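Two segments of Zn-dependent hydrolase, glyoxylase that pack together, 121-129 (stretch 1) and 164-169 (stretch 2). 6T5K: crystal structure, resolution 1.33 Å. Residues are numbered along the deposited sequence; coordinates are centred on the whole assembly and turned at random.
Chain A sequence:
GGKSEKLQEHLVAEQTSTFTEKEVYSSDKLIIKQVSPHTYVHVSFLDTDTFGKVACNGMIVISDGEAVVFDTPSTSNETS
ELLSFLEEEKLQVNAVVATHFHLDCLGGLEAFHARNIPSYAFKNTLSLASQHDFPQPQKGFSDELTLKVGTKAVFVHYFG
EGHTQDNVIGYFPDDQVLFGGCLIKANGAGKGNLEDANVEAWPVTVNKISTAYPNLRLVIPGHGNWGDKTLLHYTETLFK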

# COMPACT_ATOMS: atom_id res chain seq x y z
N ALA A 121 -2.93 -8.32 -7.66
CA ALA A 121 -1.85 -7.41 -8.00
C ALA A 121 -1.92 -7.12 -9.48
O ALA A 121 -2.65 -7.78 -10.24
CB ALA A 121 -0.49 -8.01 -7.63
N PHE A 122 -1.19 -6.10 -9.90
CA PHE A 122 -1.05 -5.85 -11.33
C PHE A 122 -0.56 -7.11 -12.03
O PHE A 122 0.28 -7.85 -11.50
CB PHE A 122 -0.02 -4.75 -11.53
CG PHE A 122 0.07 -4.23 -12.94
CD1 PHE A 122 -1.07 -3.76 -13.62
CD2 PHE A 122 1.28 -4.15 -13.56
CE1 PHE A 122 -0.96 -3.25 -14.91
CE2 PHE A 122 1.39 -3.60 -14.83
CZ PHE A 122 0.26 -3.18 -15.53
N LYS A 123 -1.04 -7.34 -13.25
CA LYS A 123 -0.68 -8.55 -13.97
C LYS A 123 0.82 -8.78 -13.99
O LYS A 123 1.29 -9.92 -13.82
CB LYS A 123 -1.26 -8.49 -15.39
CG LYS A 123 -0.84 -7.28 -16.21
CD LYS A 123 -1.57 -7.20 -17.55
CE LYS A 123 -1.24 -5.91 -18.26
NZ LYS A 123 -1.91 -5.75 -19.58
N ASN A 124 1.61 -7.73 -14.20
CA ASN A 124 3.05 -7.90 -14.28
C ASN A 124 3.69 -8.15 -12.94
O ASN A 124 4.80 -8.69 -12.90
CB ASN A 124 3.70 -6.77 -15.05
CG ASN A 124 3.39 -6.86 -16.53
OD1 ASN A 124 2.93 -7.92 -17.03
ND2 ASN A 124 3.62 -5.78 -17.24
N THR A 125 3.02 -7.79 -11.83
CA THR A 125 3.55 -8.15 -10.52
C THR A 125 3.59 -9.66 -10.34
O THR A 125 4.53 -10.19 -9.72
CB THR A 125 2.68 -7.51 -9.44
OG1 THR A 125 2.66 -6.10 -9.67
CG2 THR A 125 3.22 -7.81 -8.05
N LEU A 126 2.62 -10.38 -10.90
CA LEU A 126 2.65 -11.84 -10.77
C LEU A 126 3.91 -12.42 -11.40
O LEU A 126 4.61 -13.23 -10.79
CB LEU A 126 1.40 -12.43 -11.41
CG LEU A 126 0.16 -12.42 -10.51
CD1 LEU A 126 -0.33 -11.02 -10.23
CD2 LEU A 126 -0.94 -13.25 -11.15
N SER A 127 4.22 -12.01 -12.63
CA SER A 127 5.38 -12.58 -13.31
C SER A 127 6.67 -12.11 -12.65
O SER A 127 7.59 -12.91 -12.46
CB SER A 127 5.36 -12.23 -14.79
OG SER A 127 5.04 -10.88 -14.98
N LEU A 128 6.74 -10.85 -12.23
CA LEU A 128 7.95 -10.38 -11.56
C LEU A 128 8.17 -11.11 -10.24
O LEU A 128 9.30 -11.47 -9.90
CB LEU A 128 7.86 -8.87 -11.35
CG LEU A 128 8.02 -8.08 -12.62
CD1 LEU A 128 7.55 -6.68 -12.44
CD2 LEU A 128 9.49 -8.06 -13.09
N ALA A 129 7.11 -11.34 -9.48
CA ALA A 129 7.25 -12.08 -8.23
C ALA A 129 7.80 -13.47 -8.50
O ALA A 129 8.73 -13.94 -7.84
CB ALA A 129 5.90 -12.16 -7.53
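Stretch 2 (164-169) TQDNVI

Stretch 2 runs alongside the start of the stretch 1 helix, roughly antiparallel to stretch 1; it has no regular helix or strand, so no helix-helix crossing angle applies. Its backbone angles run from extended at Thr164 (-140/173) through a turn at Gln165 (-69/-25) and Asp166 (-107/3), then extended again at Asn167 and Val168. The turn brings Asp166 closest to the helix, its CA 5.7 Å from the CA of Thr125. Together the two stretches bury 328 Å², of which Asp166 contributes 84 Å², the largest share.

The polar evidence centres on that aspartate. With chi1 at 61° (p) and CA-to-CB directed toward stretch 1, its carboxylate accepts a hydrogen bond from Thr125, OG1 of Thr125 to OD2 of Asp166 at 2.6 Å. The other oxygen, OD1 of Asp166, accepts from OG1 of Thr164, also at 2.6 Å, so the carboxylate ties the helix to its own loop. A second local bond, N of Thr164 to OD1 of Asn167 at 3.0 Å with an angle of 170°, spans the same turn.

Packing contacts flank this bond. Phe122, at the N-cap position with CA-to-CB directed toward stretch 2, has CB 3.7 Å from CG1 of Val168, an apolar contact, and 3.6 Å from the carbonyl O of Asp166. One turn beyond Asn124, Leu128 rests CD1 3.7 Å from CG of Gln165 and 3.7 Å from CG of Asp166, in contact with the carboxylate carbon.

At the more open margin the link is indirect. ND2 of Asn124 and NE2 of Gln165 stand 4.3 Å apart and are both donors, so they meet through a water that accepts from each, each nitrogen 2.8 Å from its oxygen. That water returns a weak bond to O of Gln165 at 3.2 Å.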

# COMPACT_ATOMS: atom_id res chain seq x y z
N THR A 164 8.77 1.04 -9.40
CA THR A 164 9.01 -0.16 -10.19
C THR A 164 8.16 -0.07 -11.46
O THR A 164 7.33 0.84 -11.63
CB THR A 164 8.64 -1.46 -9.46
OG1 THR A 164 7.27 -1.39 -9.06
CG2 THR A 164 9.54 -1.70 -8.26
N GLN A 165 8.36 -1.03 -12.37
CA GLN A 165 7.56 -1.02 -13.59
C GLN A 165 6.10 -1.36 -13.34
O GLN A 165 5.24 -0.95 -14.13
CB GLN A 165 8.10 -1.98 -14.63
CG GLN A 165 8.20 -3.44 -14.19
CD GLN A 165 8.53 -4.35 -15.32
OE1 GLN A 165 9.64 -4.83 -15.44
NE2 GLN A 165 7.57 -4.60 -16.15
N ASP A 166 5.81 -2.10 -12.26
CA ASP A 166 4.50 -2.69 -12.01
C ASP A 166 3.71 -1.98 -10.90
O ASP A 166 2.64 -2.48 -10.53
CB ASP A 166 4.68 -4.16 -11.63
CG ASP A 166 5.52 -4.35 -10.37
OD1 ASP A 166 6.54 -3.64 -10.19
OD2 ASP A 166 5.16 -5.24 -9.55
N ASN A 167 4.24 -0.92 -10.34
CA ASN A 167 3.59 -0.33 -9.20
C ASN A 167 2.18 0.20 -9.45
O ASN A 167 1.93 0.76 -10.45
CB ASN A 167 4.49 0.65 -8.44
CG ASN A 167 5.09 1.75 -9.33
OD1 ASN A 167 6.07 2.35 -8.99
ND2 ASN A 167 4.46 2.02 -10.36
N VAL A 168 1.29 -0.04 -8.49
CA VAL A 168 -0.09 0.39 -8.56
C VAL A 168 -0.44 1.16 -7.30
O VAL A 168 0.24 1.05 -6.28
CB VAL A 168 -1.11 -0.75 -8.77
CG1 VAL A 168 -0.82 -1.40 -10.10
CG2 VAL A 168 -1.00 -1.77 -7.66
N ILE A 169 -1.54 1.91 -7.38
CA ILE A 169 -2.05 2.63 -6.22
C ILE A 169 -3.36 2.00 -5.77
O ILE A 169 -4.05 1.29 -6.52
CB ILE A 169 -2.18 4.15 -6.42
CG1 ILE A 169 -3.13 4.51 -7.56
CG2 ILE A 169 -0.80 4.71 -6.68
CD1 ILE A 169 -4.58 4.42 -7.17
O HOH W 1 4.94 -3.66 -15.89